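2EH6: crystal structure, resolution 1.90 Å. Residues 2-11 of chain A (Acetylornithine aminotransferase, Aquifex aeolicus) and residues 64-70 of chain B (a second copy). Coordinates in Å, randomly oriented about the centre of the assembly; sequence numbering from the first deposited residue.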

# COMPACT_ATOMS: atom_id res chain seq x y z
N TYR A 2 -1.70 21.38 -6.08
CA TYR A 2 -1.09 20.36 -6.93
C TYR A 2 -1.66 18.97 -6.63
O TYR A 2 -1.23 17.96 -7.18
CB TYR A 2 0.41 20.37 -6.68
CG TYR A 2 1.03 21.53 -7.38
CD1 TYR A 2 0.99 21.60 -8.77
CD2 TYR A 2 1.66 22.54 -6.66
CE1 TYR A 2 1.57 22.67 -9.44
CE2 TYR A 2 2.25 23.61 -7.33
CZ TYR A 2 2.21 23.67 -8.71
OH TYR A 2 2.79 24.73 -9.38
N LEU A 3 -2.61 18.92 -5.66
CA LEU A 3 -3.19 17.64 -5.26
C LEU A 3 -4.60 17.45 -5.82
O LEU A 3 -5.34 18.40 -6.04
CB LEU A 3 -3.27 17.59 -3.74
CG LEU A 3 -1.92 17.80 -3.06
CD1 LEU A 3 -2.05 17.82 -1.53
CD2 LEU A 3 -0.92 16.69 -3.38
N MET A 4 -4.97 16.20 -6.07
CA MET A 4 -6.30 15.92 -6.58
C MET A 4 -7.29 16.25 -5.47
O MET A 4 -6.93 16.27 -4.29
CB MET A 4 -6.40 14.45 -7.01
CG MET A 4 -5.45 14.12 -8.15
SD MET A 4 -5.81 12.57 -8.99
CE MET A 4 -4.40 12.44 -10.05
N ASN A 5 -8.53 16.52 -5.85
CA ASN A 5 -9.57 16.90 -4.90
C ASN A 5 -10.44 15.76 -4.37
O ASN A 5 -11.65 15.92 -4.17
CB ASN A 5 -10.44 17.98 -5.56
CG ASN A 5 -11.47 18.55 -4.62
OD1 ASN A 5 -11.19 18.76 -3.44
ND2 ASN A 5 -12.66 18.82 -5.15
N ASN A 6 -9.83 14.60 -4.10
CA ASN A 6 -10.58 13.45 -3.61
C ASN A 6 -10.86 13.45 -2.11
O ASN A 6 -11.55 12.57 -1.60
CB ASN A 6 -9.85 12.16 -3.97
CG ASN A 6 -8.44 12.13 -3.41
OD1 ASN A 6 -7.55 12.79 -3.91
ND2 ASN A 6 -8.26 11.36 -2.34
N TYR A 7 -10.32 14.43 -1.39
CA TYR A 7 -10.53 14.52 0.05
C TYR A 7 -11.31 15.76 0.47
O TYR A 7 -11.34 16.76 -0.25
CB TYR A 7 -9.19 14.56 0.80
CG TYR A 7 -8.33 13.32 0.69
CD1 TYR A 7 -8.77 12.10 1.19
CD2 TYR A 7 -7.07 13.38 0.11
CE1 TYR A 7 -7.96 10.96 1.12
CE2 TYR A 7 -6.26 12.25 0.03
CZ TYR A 7 -6.71 11.04 0.55
OH TYR A 7 -5.90 9.93 0.49
N ALA A 8 -11.93 15.68 1.64
CA ALA A 8 -12.66 16.79 2.23
C ALA A 8 -11.84 17.10 3.48
O ALA A 8 -12.20 16.71 4.59
CB ALA A 8 -14.07 16.36 2.61
N ARG A 9 -10.72 17.78 3.28
CA ARG A 9 -9.79 18.11 4.37
C ARG A 9 -10.22 19.27 5.26
O ARG A 9 -10.74 20.27 4.77
CB ARG A 9 -8.42 18.46 3.79
CG ARG A 9 -7.82 17.45 2.82
CD ARG A 9 -6.47 17.96 2.33
NE ARG A 9 -5.86 17.12 1.30
CZ ARG A 9 -5.08 16.06 1.53
NH1 ARG A 9 -4.79 15.69 2.78
NH2 ARG A 9 -4.56 15.39 0.51
N LEU A 10 -10.00 19.13 6.56
CA LEU A 10 -10.31 20.20 7.51
C LEU A 10 -9.18 21.21 7.32
O LEU A 10 -8.04 20.84 7.07
CB LEU A 10 -10.31 19.68 8.95
CG LEU A 10 -11.48 18.79 9.38
CD1 LEU A 10 -11.19 18.17 10.74
CD2 LEU A 10 -12.75 19.62 9.44
N PRO A 11 -9.49 22.51 7.44
CA PRO A 11 -8.45 23.54 7.26
C PRO A 11 -7.47 23.73 8.42
O PRO A 11 -7.42 24.80 9.02
CB PRO A 11 -9.28 24.79 6.98
CG PRO A 11 -10.47 24.60 7.86
CD PRO A 11 -10.81 23.13 7.64
N SER B 64 -2.96 11.68 8.77
CA SER B 64 -4.04 11.24 7.86
C SER B 64 -4.55 12.38 6.98
O SER B 64 -4.26 13.56 7.23
CB SER B 64 -5.22 10.64 8.63
OG SER B 64 -6.21 11.61 8.92
N ASN B 65 -5.30 12.02 5.95
CA ASN B 65 -5.80 13.00 5.00
C ASN B 65 -7.11 13.66 5.47
O ASN B 65 -7.82 14.29 4.68
CB ASN B 65 -6.00 12.31 3.66
CG ASN B 65 -4.66 12.05 3.02
OD1 ASN B 65 -3.90 12.96 2.70
ND2 ASN B 65 -4.37 10.75 2.83
N LEU B 66 -7.47 13.46 6.76
CA LEU B 66 -8.57 14.23 7.34
C LEU B 66 -8.22 15.72 7.40
O LEU B 66 -9.06 16.60 7.47
CB LEU B 66 -8.82 13.74 8.77
CG LEU B 66 -9.50 12.38 8.84
CD1 LEU B 66 -9.68 11.90 10.28
CD2 LEU B 66 -10.89 12.37 8.21
N TYR B 67 -6.89 15.97 7.44
CA TYR B 67 -6.38 17.33 7.54
C TYR B 67 -5.56 17.70 6.31
O TYR B 67 -5.25 16.87 5.46
CB TYR B 67 -5.52 17.43 8.81
CG TYR B 67 -6.16 16.69 9.94
CD1 TYR B 67 -7.28 17.22 10.57
CD2 TYR B 67 -5.60 15.50 10.40
CE1 TYR B 67 -7.85 16.55 11.65
CE2 TYR B 67 -6.17 14.84 11.48
CZ TYR B 67 -7.28 15.36 12.11
OH TYR B 67 -7.86 14.71 13.18
N GLU B 68 -5.18 18.97 6.24
CA GLU B 68 -4.35 19.44 5.15
C GLU B 68 -2.96 18.86 5.37
O GLU B 68 -2.47 18.82 6.50
CB GLU B 68 -4.31 20.97 5.14
CG GLU B 68 -5.70 21.57 5.18
CD GLU B 68 -5.90 22.66 4.16
OE1 GLU B 68 -5.26 23.73 4.28
OE2 GLU B 68 -6.70 22.44 3.22
N ASN B 69 -2.35 18.38 4.29
CA ASN B 69 -1.02 17.80 4.34
C ASN B 69 -0.13 18.64 3.43
O ASN B 69 0.05 18.31 2.25
CB ASN B 69 -1.04 16.34 3.85
CG ASN B 69 -1.49 15.35 4.92
OD1 ASN B 69 -0.76 14.43 5.26
ND2 ASN B 69 -2.70 15.54 5.43
N PRO B 70 0.44 19.73 3.96
CA PRO B 70 1.31 20.65 3.21
C PRO B 70 2.48 19.97 2.51
O PRO B 70 2.85 20.35 1.40
CB PRO B 70 1.79 21.63 4.29
CG PRO B 70 0.62 21.68 5.22
CD PRO B 70 0.23 20.22 5.34
O HOH W 1 -9.25 22.72 3.65

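How does chain B shape itself to receive the N-terminal stretch of chain A? It begins with a type I beta turn from Ser B64 to Tyr B67. Ser B64 touches no residue of the chain A stretch, yet it steadies the turn: its OG accepts a hydrogen bond from the backbone N of Leu B66 at 3.1 Å, and its O accepts another from ND2 of Asn B69, also at 3.1 Å. The turn places the side chain of Asn B65 toward chain A and that of Leu B66 away from it, so the first contributes its side chain, from CB to the amide, while the second contributes mainly its backbone O.

What does Asn B65 do once it faces chain A? It serves two residues at once. Its CB sits 3.4 Å from the centroid of the Tyr A7 ring (CG to CZ), only 11° off the ring normal, a CH-pi contact in which the aliphatic carbon rests on the electron-rich face. At the far end of the side chain, OD1 of Asn B65 accepts a hydrogen bond of 2.9 Å from NH1 of Arg A9, and a weak one of 3.3 Å from NH2 of the same guanidinium. The oxygen lies near the plane of that group, where its N-H bonds point. The approach of Tyr A7 OH to Asn B65 ND2, 2.9 Å, is close but poorly angled for a hydrogen bond; both atoms find partners elsewhere in the structure.

Where do the backbones meet? They meet at Leu B66, whose O accepts a nearly straight hydrogen bond from N of Leu A10, 2.8 Å long with an angle of 174° at the hydrogen. The same oxygen lies 3.5 Å from CA of Arg A9, close enough for a CA-H...O contact that supplements the stronger bond. One residue on in chain B, Tyr B67 sends its side chain to the same side as that of Leu A10, and CD1 of Leu A10 packs 3.8 Å from CE1 of Tyr B67, an apolar pairing. The O of Tyr B67 turns to Arg A9 instead, accepting a 3.0 Å hydrogen bond from NH1, so this one nitrogen ties together a side chain and a backbone carbonyl of chain B.

How does the contact finish beyond Tyr B67? The extended Arg A9 side chain runs past Glu B68, with its CD 3.8 Å from CA of Glu B68, a contact through the aliphatic part of the arginine. CG of Glu B68 comes within 3.1 Å of O of Leu A10, while a water bridges the chains by donating to O of Arg A9 at 3.1 Å and to OE2 of Glu B68 at 2.6 Å. Asn B69 also bonds the O of Tyr B67: its ND2 donates to it at 2.9 Å, so that carbonyl accepts from both chains. The 3.4 Å between ND2 of Asn B69 and NH1 of Arg A9 is no bond, because both are donors; they are neighbours through the oxygen they share.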